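Long-range contacts in antifreeze protein (Marinomonas primoryensis, PDB 3P4G), which binds ice, probably through anchored clathrate waters, using a long right-handed beta-helix that depends on bound calcium ions: residues Leu203-Phe209 with Ile222-Ser228; Val246-Ile252 with His268-Ala272; Gly276-Leu282 with Phe303-Ser309. One frame throughout, in Å; residues are numbered along the deposited sequence. Where two conformers were deposited one is given.

Contact 1: residues Leu203-Phe209 with Ile222-Ser228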
loop_
_atom_site.group_PDB
_atom_site.type_symbol
_atom_site.label_atom_id
_atom_site.label_comp_id
_atom_site.label_asym_id
_atom_site.label_seq_id
_atom_site.Cartn_x
_atom_site.Cartn_y
_atom_site.Cartn_z
ATOM N N LEU A 203 0.427 5.690 5.950
ATOM C CA LEU A 203 0.709 5.502 7.357
ATOM C C LEU A 203 1.325 4.132 7.520
ATOM O O LEU A 203 0.742 3.135 7.082
ATOM C CB LEU A 203 -0.596 5.534 8.166
ATOM C CG LEU A 203 -0.461 5.084 9.637
ATOM C CD1 LEU A 203 0.540 5.966 10.415
ATOM C CD2 LEU A 203 -1.822 5.078 10.376
ATOM N N VAL A 204 2.523 4.087 8.103
ATOM C CA VAL A 204 3.188 2.803 8.471
ATOM C C VAL A 204 3.158 2.737 9.982
ATOM O O VAL A 204 3.798 3.570 10.667
ATOM C CB VAL A 204 4.613 2.763 7.954
ATOM C CG1 VAL A 204 5.315 1.466 8.410
ATOM C CG2 VAL A 204 4.597 2.795 6.433
ATOM N N SER A 205 2.433 1.755 10.537
ATOM C CA SER A 205 2.338 1.656 11.984
ATOM C C SER A 205 3.551 0.959 12.652
ATOM O O SER A 205 3.793 1.151 13.851
ATOM C CB SER A 205 0.997 1.041 12.418
ATOM O OG SER A 205 -0.061 1.964 12.120
ATOM N N GLY A 206 4.304 0.176 11.874
ATOM C CA GLY A 206 5.524 -0.474 12.333
ATOM C C GLY A 206 6.718 0.325 11.805
ATOM O O GLY A 206 6.649 1.564 11.682
ATOM N N ASP A 207 7.801 -0.387 11.488
ATOM C CA ASP A 207 9.064 0.245 11.151
ATOM C C ASP A 207 9.188 0.338 9.634
ATOM O O ASP A 207 8.438 -0.337 8.925
ATOM C CB ASP A 207 10.195 -0.645 11.652
ATOM C CG ASP A 207 10.126 -0.867 13.154
ATOM O OD1 ASP A 207 9.761 0.075 13.874
ATOM O OD2 ASP A 207 10.393 -1.995 13.594
ATOM N N LEU A 208 10.066 1.233 9.172
ATOM C CA LEU A 208 10.437 1.311 7.755
ATOM C C LEU A 208 11.885 0.889 7.587
ATOM O O LEU A 208 12.810 1.675 7.910
ATOM C CB LEU A 208 10.272 2.743 7.228
ATOM C CG LEU A 208 10.703 2.963 5.776
ATOM C CD1 LEU A 208 9.989 2.018 4.823
ATOM C CD2 LEU A 208 10.485 4.430 5.345
ATOM N N PHE A 209 12.076 -0.362 7.141
ATOM C CA PHE A 209 13.385 -0.898 6.799
ATOM C C PHE A 209 13.588 -0.904 5.274
ATOM O O PHE A 209 14.749 -0.954 4.813
ATOM C CB PHE A 209 13.570 -2.315 7.364
ATOM C CG PHE A 209 13.422 -2.415 8.867
ATOM C CD1 PHE A 209 13.782 -1.356 9.698
ATOM C CD2 PHE A 209 12.951 -3.579 9.430
ATOM C CE1 PHE A 209 13.649 -1.485 11.091
ATOM C CE2 PHE A 209 12.838 -3.736 10.830
ATOM C CZ PHE A 209 13.194 -2.690 11.650
ATOM N N ILE A 222 3.546 9.112 7.091
ATOM C CA ILE A 222 3.717 8.992 8.526
ATOM C C ILE A 222 4.281 7.592 8.843
ATOM O O ILE A 222 3.685 6.559 8.449
ATOM C CB ILE A 222 2.409 9.136 9.254
ATOM C CG1 ILE A 222 1.800 10.533 8.998
ATOM C CG2 ILE A 222 2.624 8.961 10.790
ATOM C CD1 ILE A 222 0.319 10.698 9.456
ATOM N N ILE A 223 5.406 7.575 9.546
ATOM C CA ILE A 223 6.036 6.314 10.021
ATOM C C ILE A 223 5.979 6.333 11.537
ATOM O O ILE A 223 6.638 7.180 12.190
ATOM C CB ILE A 223 7.509 6.124 9.542
ATOM C CG1 ILE A 223 7.693 6.398 8.022
ATOM C CG2 ILE A 223 8.036 4.682 9.923
ATOM C CD1 ILE A 223 6.866 5.492 7.046
ATOM N N ALA A 224 5.204 5.423 12.133
ATOM C CA ALA A 224 5.106 5.363 13.631
ATOM C C ALA A 224 6.344 4.767 14.300
ATOM O O ALA A 224 6.717 5.199 15.379
ATOM C CB ALA A 224 3.919 4.556 14.057
ATOM N N GLY A 225 6.965 3.803 13.623
ATOM C CA GLY A 225 8.092 3.048 14.156
ATOM C C GLY A 225 9.395 3.673 13.706
ATOM O O GLY A 225 9.422 4.859 13.405
ATOM N N LYS A 226 10.465 2.874 13.721
ATOM C CA LYS A 226 11.812 3.356 13.449
ATOM C C LYS A 226 11.992 3.371 11.962
ATOM O O LYS A 226 11.263 2.659 11.262
ATOM C CB LYS A 226 12.853 2.407 14.048
ATOM C CG LYS A 226 12.681 2.245 15.560
ATOM C CD LYS A 226 13.688 1.253 16.141
ATOM C CE LYS A 226 13.493 1.130 17.661
ATOM N NZ LYS A 226 12.534 -0.012 17.920
ATOM N N VAL A 227 12.969 4.151 11.488
ATOM C CA VAL A 227 13.289 4.187 10.060
ATOM C C VAL A 227 14.770 3.854 9.956
ATOM O O VAL A 227 15.615 4.558 10.542
ATOM C CB VAL A 227 13.079 5.595 9.451
ATOM C CG1 VAL A 227 13.528 5.661 7.952
ATOM C CG2 VAL A 227 11.566 6.005 9.590
ATOM N N SER A 228 15.079 2.801 9.208
ATOM C CA SER A 228 16.445 2.604 8.759
ATOM C C SER A 228 16.542 2.703 7.231
ATOM O O SER A 228 17.653 2.741 6.736
ATOM C CB SER A 228 17.010 1.241 9.206
ATOM O OG SER A 228 16.294 0.174 8.571
HETATM O O HOH W 1 17.058 -0.637 6.097
#
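Two successive coils of the right-handed beta-helix meet here, with Leu203 and Val204 running parallel beside Ile222 and Ile223. Val204 N donates to Ile222 O at 2.8 Å. Ala224 N returns a nearly straight bond to Val204 O at 2.7 Å. Both coils then bend, and the hydrogen bonding follows them round. Beyond the bend, Leu208 N reaches Lys226 O and Ser228 N reaches Leu208 O. At the bend itself the bond from Gly225 N to Gly206 O is weak, with an N-H...O angle of 127°. Asp207 adds a stronger link there through its side chain. Its CG lies beside the backbone N (chi1 -59°), and this swings OD1 across to the next coil. OD1 accepts from Lys226 N at 2.9 Å on its anti side, with the donor 29° out of the carboxylate plane. The same oxygen sits close against Gly225 CA. A CB on that residue would run into Asp207 OD1 and Gly206 O.

Val204, Leu208, Ile223 and Val227 are buried inside the coil. Val204 and Ile223 lie side by side and point the same way, with CG2 of Val204 3.6 Å from CD1 of Ile223. The other branch of Ile223, CG2, meets Leu208 CB at 4.0 Å. Ile231 of strand 230-232 touches both Leu208 and Ile223 across the interior. On the other face of the strands, Leu203 CD1 rests on Ile222 CG2 at 3.7 Å, and both residues are partly exposed. At the far end, one face of the Phe209 ring is covered by Asp207 CB, near the rim. Ser228 OG comes 3.1 Å from Phe209 CD1. A water links the two residues, donating to Phe209 O and lying 2.7 Å from Ser228 OG.

Contact 2: residues Val246-Ile252 with His268-Ala272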
loop_
_atom_site.group_PDB
_atom_site.type_symbol
_atom_site.label_atom_id
_atom_site.label_comp_id
_atom_site.label_asym_id
_atom_site.label_seq_id
_atom_site.Cartn_x
_atom_site.Cartn_y
_atom_site.Cartn_z
ATOM N N VAL A 246 15.370 7.362 14.025
ATOM C CA VAL A 246 15.838 7.302 12.659
ATOM C C VAL A 246 17.309 6.888 12.771
ATOM O O VAL A 246 18.164 7.630 13.295
ATOM C CB VAL A 246 15.763 8.663 11.956
ATOM C CG1 VAL A 246 16.351 8.571 10.519
ATOM C CG2 VAL A 246 14.312 9.142 11.870
ATOM N N TRP A 247 17.596 5.674 12.320
ATOM C CA TRP A 247 18.940 5.129 12.434
ATOM C C TRP A 247 19.910 5.751 11.401
ATOM O O TRP A 247 19.474 6.382 10.419
ATOM C CB TRP A 247 18.867 3.611 12.305
ATOM C CG TRP A 247 18.279 2.919 13.551
ATOM C CD1 TRP A 247 18.045 3.472 14.792
ATOM C CD2 TRP A 247 17.916 1.541 13.648
ATOM N NE1 TRP A 247 17.514 2.513 15.648
ATOM C CE2 TRP A 247 17.443 1.316 14.969
ATOM C CE3 TRP A 247 17.941 0.471 12.742
ATOM C CZ2 TRP A 247 16.996 0.047 15.405
ATOM C CZ3 TRP A 247 17.484 -0.792 13.174
ATOM C CH2 TRP A 247 17.027 -0.991 14.481
ATOM N N ALA A 248 21.223 5.583 11.647
ATOM C CA ALA A 248 22.236 6.288 10.864
ATOM C C ALA A 248 22.193 6.012 9.353
ATOM O O ALA A 248 22.528 6.897 8.564
ATOM C CB ALA A 248 23.637 5.973 11.400
ATOM N N GLU A 249 21.784 4.801 8.951
ATOM C CA GLU A 249 21.770 4.421 7.503
ATOM C C GLU A 249 20.529 4.911 6.729
ATOM O O GLU A 249 20.432 4.735 5.509
ATOM C CB GLU A 249 21.900 2.881 7.345
ATOM C CG GLU A 249 20.740 2.101 7.977
ATOM C CD GLU A 249 20.982 1.657 9.398
ATOM O OE1 GLU A 249 21.470 2.433 10.250
ATOM O OE2 GLU A 249 20.662 0.494 9.707
ATOM N N ALA A 250 19.561 5.466 7.451
ATOM C CA ALA A 250 18.354 5.943 6.845
ATOM C C ALA A 250 18.654 7.167 5.970
ATOM O O ALA A 250 19.567 7.943 6.259
ATOM C CB ALA A 250 17.374 6.343 7.907
ATOM N N ASN A 251 17.859 7.337 4.911
ATOM C CA ASN A 251 17.915 8.565 4.114
ATOM C C ASN A 251 16.523 9.113 3.915
ATOM O O ASN A 251 15.655 8.403 3.415
ATOM C CB ASN A 251 18.538 8.301 2.741
ATOM C CG ASN A 251 18.776 9.576 1.976
ATOM O OD1 ASN A 251 17.833 10.199 1.504
ATOM N ND2 ASN A 251 20.031 9.996 1.880
ATOM N N ILE A 252 16.316 10.361 4.320
ATOM C CA ILE A 252 14.991 11.003 4.124
ATOM C C ILE A 252 15.228 12.204 3.257
ATOM O O ILE A 252 15.863 13.176 3.712
ATOM C CB ILE A 252 14.319 11.408 5.475
ATOM C CG1 ILE A 252 14.114 10.169 6.341
ATOM C CG2 ILE A 252 12.927 12.092 5.235
ATOM C CD1 ILE A 252 13.728 10.454 7.815
ATOM N N HIS A 268 19.573 10.078 13.634
ATOM C CA HIS A 268 20.962 9.734 13.295
ATOM C C HIS A 268 21.209 9.732 11.798
ATOM O O HIS A 268 22.386 9.769 11.374
ATOM C CB HIS A 268 21.351 8.389 13.896
ATOM C CG HIS A 268 21.183 8.349 15.378
ATOM N ND1 HIS A 268 22.075 8.939 16.242
ATOM C CD2 HIS A 268 20.186 7.853 16.149
ATOM C CE1 HIS A 268 21.662 8.777 17.488
ATOM N NE2 HIS A 268 20.517 8.123 17.460
ATOM N N GLY A 269 20.128 9.651 11.018
ATOM C CA GLY A 269 20.244 9.405 9.568
ATOM C C GLY A 269 20.427 10.645 8.729
ATOM O O GLY A 269 20.565 11.736 9.263
ATOM N N THR A 270 20.477 10.462 7.414
ATOM C CA THR A 270 20.695 11.592 6.472
ATOM C C THR A 270 19.337 12.202 6.125
ATOM O O THR A 270 18.385 11.473 5.764
ATOM C CB THR A 270 21.421 11.087 5.192
ATOM O OG1 THR A 270 22.736 10.646 5.571
ATOM C CG2 THR A 270 21.546 12.213 4.053
ATOM N N VAL A 271 19.241 13.522 6.215
ATOM C CA VAL A 271 17.960 14.202 5.931
ATOM C C VAL A 271 18.219 15.386 5.011
ATOM O O VAL A 271 19.208 16.122 5.185
ATOM C CB VAL A 271 17.192 14.684 7.213
ATOM C CG1 VAL A 271 16.768 13.502 8.064
ATOM C CG2 VAL A 271 18.039 15.696 8.082
ATOM N N ALA A 272 17.358 15.532 4.010
ATOM C CA ALA A 272 17.495 16.634 3.022
ATOM C C ALA A 272 16.177 17.253 2.680
ATOM O O ALA A 272 15.202 16.559 2.358
ATOM C CB ALA A 272 18.200 16.141 1.742
HETATM O O HOH W 2 22.406 7.733 5.818
#
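Ala250 O is gripped by two donors, Thr270 N at 2.9 Å and a bound water. This carbonyl ends a type I beta turn, Trp247 to Ala250, in one coil of the beta-helix. Thr270 begins the last strand on this side of the helix, 270-272. The water also donates to Ala248 O and accepts from Thr270 OG1, its oxygen lying 2.9 Å from OG1. OG1 stands beside its own backbone N (chi1 -65°), and from there it faces the turn. The water thus ties two carbonyls of the turn to the threonine hydroxyl.

Before the turn, Val246 O accepts from His268 N at 2.8 Å. The donor is tilted 20° from the carbonyl plane. The same oxygen lies at the edge of the His268 ring, 3.5 Å from CD2. His268 NE2 is hydrogen-bonded to Glu266 OE1. Between these two links Gly269 passes close to the turn, its CA 3.2 Å from Trp247 O. A CB on Gly269 would clash with Trp247 O and with Ala250 O.

After the turn the two chains pair as parallel strands. Ile252 N donates to Thr270 O with a fairly straight N-H...O angle of 168°. Ile252 and Val271 are buried, and Leu261 of strand 260-263 touches both. Val271 CG1 approaches Ile252 CB at 4.1 Å. Arg299 and Val300 of helix 294-300 also pack on Val271. Ile252 O then meets two groups, Val271 CA at 3.2 Å and the donor Ala272 N at 2.8 Å.

Contact 3: residues Gly276-Leu282 with Phe303-Ser309. With CA (calcium ion), chain Q; CA (calcium ion), chain P.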
loop_
_atom_site.group_PDB
_atom_site.type_symbol
_atom_site.label_atom_id
_atom_site.label_comp_id
_atom_site.label_asym_id
_atom_site.label_seq_id
_atom_site.Cartn_x
_atom_site.Cartn_y
_atom_site.Cartn_z
ATOM N N GLY A 276 13.584 24.015 -2.584
ATOM C CA GLY A 276 12.313 24.527 -2.035
ATOM C C GLY A 276 12.551 25.022 -0.625
ATOM O O GLY A 276 13.696 24.989 -0.076
ATOM N N ASP A 277 11.457 25.450 -0.003
ATOM C CA ASP A 277 11.465 26.097 1.315
ATOM C C ASP A 277 11.075 25.041 2.320
ATOM O O ASP A 277 9.903 24.662 2.427
ATOM C CB ASP A 277 10.445 27.229 1.296
ATOM C CG ASP A 277 10.530 28.098 2.509
ATOM O OD1 ASP A 277 11.669 28.469 2.866
ATOM O OD2 ASP A 277 9.462 28.433 3.077
ATOM N N ASP A 278 12.088 24.481 2.973
ATOM C CA ASP A 278 11.911 23.256 3.750
ATOM C C ASP A 278 12.085 23.498 5.259
ATOM O O ASP A 278 12.988 24.258 5.707
ATOM C CB ASP A 278 12.877 22.201 3.236
ATOM C CG ASP A 278 12.662 21.903 1.748
ATOM O OD1 ASP A 278 11.595 21.354 1.372
ATOM O OD2 ASP A 278 13.550 22.256 0.950
ATOM N N SER A 279 11.244 22.788 6.030
ATOM C CA SER A 279 11.147 22.900 7.487
ATOM C C SER A 279 11.353 21.577 8.181
ATOM O O SER A 279 10.896 20.530 7.702
ATOM C CB SER A 279 9.752 23.429 7.925
ATOM O OG SER A 279 9.441 24.685 7.316
ATOM N N ILE A 280 12.037 21.642 9.304
ATOM C CA ILE A 280 12.241 20.422 10.103
ATOM C C ILE A 280 11.927 20.753 11.551
ATOM O O ILE A 280 12.365 21.791 12.068
ATOM C CB ILE A 280 13.658 19.785 9.909
ATOM C CG1 ILE A 280 13.735 18.411 10.613
ATOM C CG2 ILE A 280 14.832 20.691 10.432
ATOM C CD1 ILE A 280 15.076 17.691 10.448
ATOM N N TYR A 281 11.247 19.823 12.237
ATOM C CA TYR A 281 10.941 19.985 13.636
ATOM C C TYR A 281 11.608 18.823 14.362
ATOM O O TYR A 281 11.255 17.675 14.142
ATOM C CB TYR A 281 9.422 19.895 13.831
ATOM C CG TYR A 281 8.926 20.051 15.253
ATOM C CD1 TYR A 281 9.687 20.727 16.232
ATOM C CD2 TYR A 281 7.645 19.590 15.608
ATOM C CE1 TYR A 281 9.228 20.885 17.517
ATOM C CE2 TYR A 281 7.171 19.739 16.942
ATOM C CZ TYR A 281 7.966 20.398 17.868
ATOM O OH TYR A 281 7.527 20.555 19.188
ATOM N N LEU A 282 12.571 19.152 15.204
ATOM C CA LEU A 282 13.323 18.163 15.995
ATOM C C LEU A 282 12.707 18.140 17.380
ATOM O O LEU A 282 13.215 18.785 18.308
ATOM C CB LEU A 282 14.790 18.586 16.095
ATOM C CG LEU A 282 15.548 18.723 14.753
ATOM C CD1 LEU A 282 16.940 19.353 14.923
ATOM C CD2 LEU A 282 15.690 17.339 14.083
ATOM N N PHE A 303 18.342 22.425 5.935
ATOM C CA PHE A 303 16.953 22.903 6.086
ATOM C C PHE A 303 16.883 24.411 6.280
ATOM O O PHE A 303 17.646 24.969 7.070
ATOM C CB PHE A 303 16.241 22.214 7.227
ATOM C CG PHE A 303 15.709 20.868 6.846
ATOM C CD1 PHE A 303 16.556 19.748 6.850
ATOM C CD2 PHE A 303 14.349 20.722 6.460
ATOM C CE1 PHE A 303 16.043 18.466 6.423
ATOM C CE2 PHE A 303 13.827 19.474 6.059
ATOM C CZ PHE A 303 14.673 18.347 6.050
ATOM N N GLU A 304 15.957 25.053 5.556
ATOM C CA GLU A 304 15.778 26.503 5.715
ATOM C C GLU A 304 15.229 26.896 7.107
ATOM O O GLU A 304 15.574 27.959 7.645
ATOM C CB GLU A 304 14.918 27.073 4.591
ATOM C CG GLU A 304 15.610 27.062 3.250
ATOM C CD GLU A 304 15.631 25.729 2.521
ATOM O OE1 GLU A 304 14.871 24.772 2.856
ATOM O OE2 GLU A 304 16.389 25.675 1.537
ATOM N N HIS A 305 14.378 26.063 7.680
ATOM C CA HIS A 305 13.745 26.397 8.939
ATOM C C HIS A 305 13.892 25.244 9.879
ATOM O O HIS A 305 13.587 24.119 9.514
ATOM C CB HIS A 305 12.258 26.704 8.740
ATOM C CG HIS A 305 12.009 27.654 7.614
ATOM N ND1 HIS A 305 12.135 29.020 7.757
ATOM C CD2 HIS A 305 11.798 27.427 6.297
ATOM C CE1 HIS A 305 11.922 29.596 6.584
ATOM N NE2 HIS A 305 11.709 28.652 5.680
ATOM N N ILE A 306 14.249 25.537 11.120
ATOM C CA ILE A 306 14.559 24.466 12.067
ATOM C C ILE A 306 13.990 24.829 13.422
ATOM O O ILE A 306 14.376 25.842 14.012
ATOM C CB ILE A 306 16.091 24.157 12.229
ATOM C CG1 ILE A 306 16.747 23.895 10.869
ATOM C CG2 ILE A 306 16.301 22.951 13.207
ATOM C CD1 ILE A 306 18.348 23.801 10.965
ATOM N N ARG A 307 13.043 24.021 13.884
ATOM C CA ARG A 307 12.484 24.207 15.224
ATOM C C ARG A 307 12.954 23.056 16.107
ATOM O O ARG A 307 13.034 21.929 15.649
ATOM C CB ARG A 307 10.934 24.257 15.155
ATOM C CG ARG A 307 10.285 24.288 16.568
ATOM C CD ARG A 307 8.799 24.512 16.518
ATOM N NE ARG A 307 8.432 25.834 15.970
ATOM C CZ ARG A 307 8.426 26.982 16.649
ATOM N NH1 ARG A 307 8.776 27.025 17.936
ATOM N NH2 ARG A 307 8.036 28.100 16.042
ATOM N N VAL A 308 13.285 23.343 17.369
ATOM C CA VAL A 308 13.629 22.270 18.340
ATOM C C VAL A 308 12.569 22.253 19.431
ATOM O O VAL A 308 11.569 22.968 19.317
ATOM C CB VAL A 308 15.091 22.398 18.855
ATOM C CG1 VAL A 308 16.085 22.215 17.690
ATOM C CG2 VAL A 308 15.336 23.751 19.538
ATOM N N SER A 309 12.757 21.451 20.492
ATOM C CA SER A 309 11.603 21.217 21.397
ATOM C C SER A 309 11.162 22.463 22.152
ATOM O O SER A 309 9.979 22.597 22.536
ATOM C CB SER A 309 11.914 20.106 22.400
ATOM O OG SER A 309 12.923 20.552 23.283
HETATM CA CA CA Q . 15.453 23.585 0.568
HETATM CA CA CA P . 11.982 20.501 -0.761
HETATM O O HOH W 3 16.899 22.213 1.907
HETATM O O HOH W 4 16.871 24.495 -1.247
#
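His305 reaches from Ser279, on the neighbouring strand, to Asp277 in the loop before it. Its CB lies 3.7 Å from Ser279 OG. Its CD2 passes Asp278 O at 3.4 Å. At the tip, NE2 donates to Asp277 OD1 at 2.8 Å, on the syn side but tilted well out of the carboxylate plane. The ring and carboxylate planes stand 90° apart. The other ring nitrogen, ND1, is hydrogen-bonded to Ser316 N. The two bonds together limit the ring's rotation. Without the imidazole, as with an alanine here, Asp277 OD1 and Ser316 N would probably lose these partners, and the carboxylate would be freer to turn.

Next to it Glu304 grips a calcium ion with both OE1 and OE2. Its chain bends at chi2 (79°), which folds the carboxylate round to the metal. Gly276 O at 2.3 Å, Asp278 OD2 at 2.4 Å, Asn274 O and two waters complete the site. Asp278 OD1 binds a second calcium, so this carboxylate bridges two metals. Glu304 OE1 also accepts from Asp278 N, which comes from above the carboxylate plane. This is the C-terminal end of the calcium-binding beta-helix, where strand 305-308 runs parallel to strand 279-282. The strands are joined by backbone hydrogen bonds, among them Ile280 N to His305 O and Arg307 N to Ile280 O.

On the buried face, Ile280 CB sits over the Phe303 ring in a CH-pi contact, 3.8 Å from the centroid and 17° off the normal. Ile280 CG2 packs beside Ile306 CG1. On the His305 face, Arg307 has its NE bonded to Ala318 O, while its CG meets Tyr281 CD1 at 3.6 Å.

Overall arrangement
Contacts 1 and 2 join successive coils of the beta-helix; contact 3 joins the last coil to a strand that follows two helices. Each has buried apolar side chains on one face and more exposed residues on the other. Contact 1 lies nearest the chain's centre and is mainly backbone bonds and aliphatic packing. Contact 2 touches it, Val227 O lying 2.9 Å from Trp247 N, a probable hydrogen bond. It has more exposed residues, and its water joins two carbonyls to a hydroxyl; both have a glycine where a CB would clash. Contact 3, near the C-terminal end, differs most, adding two calcium ions and a His-carboxylate bond. Val271 packs on Phe303 where contacts 2 and 3 meet.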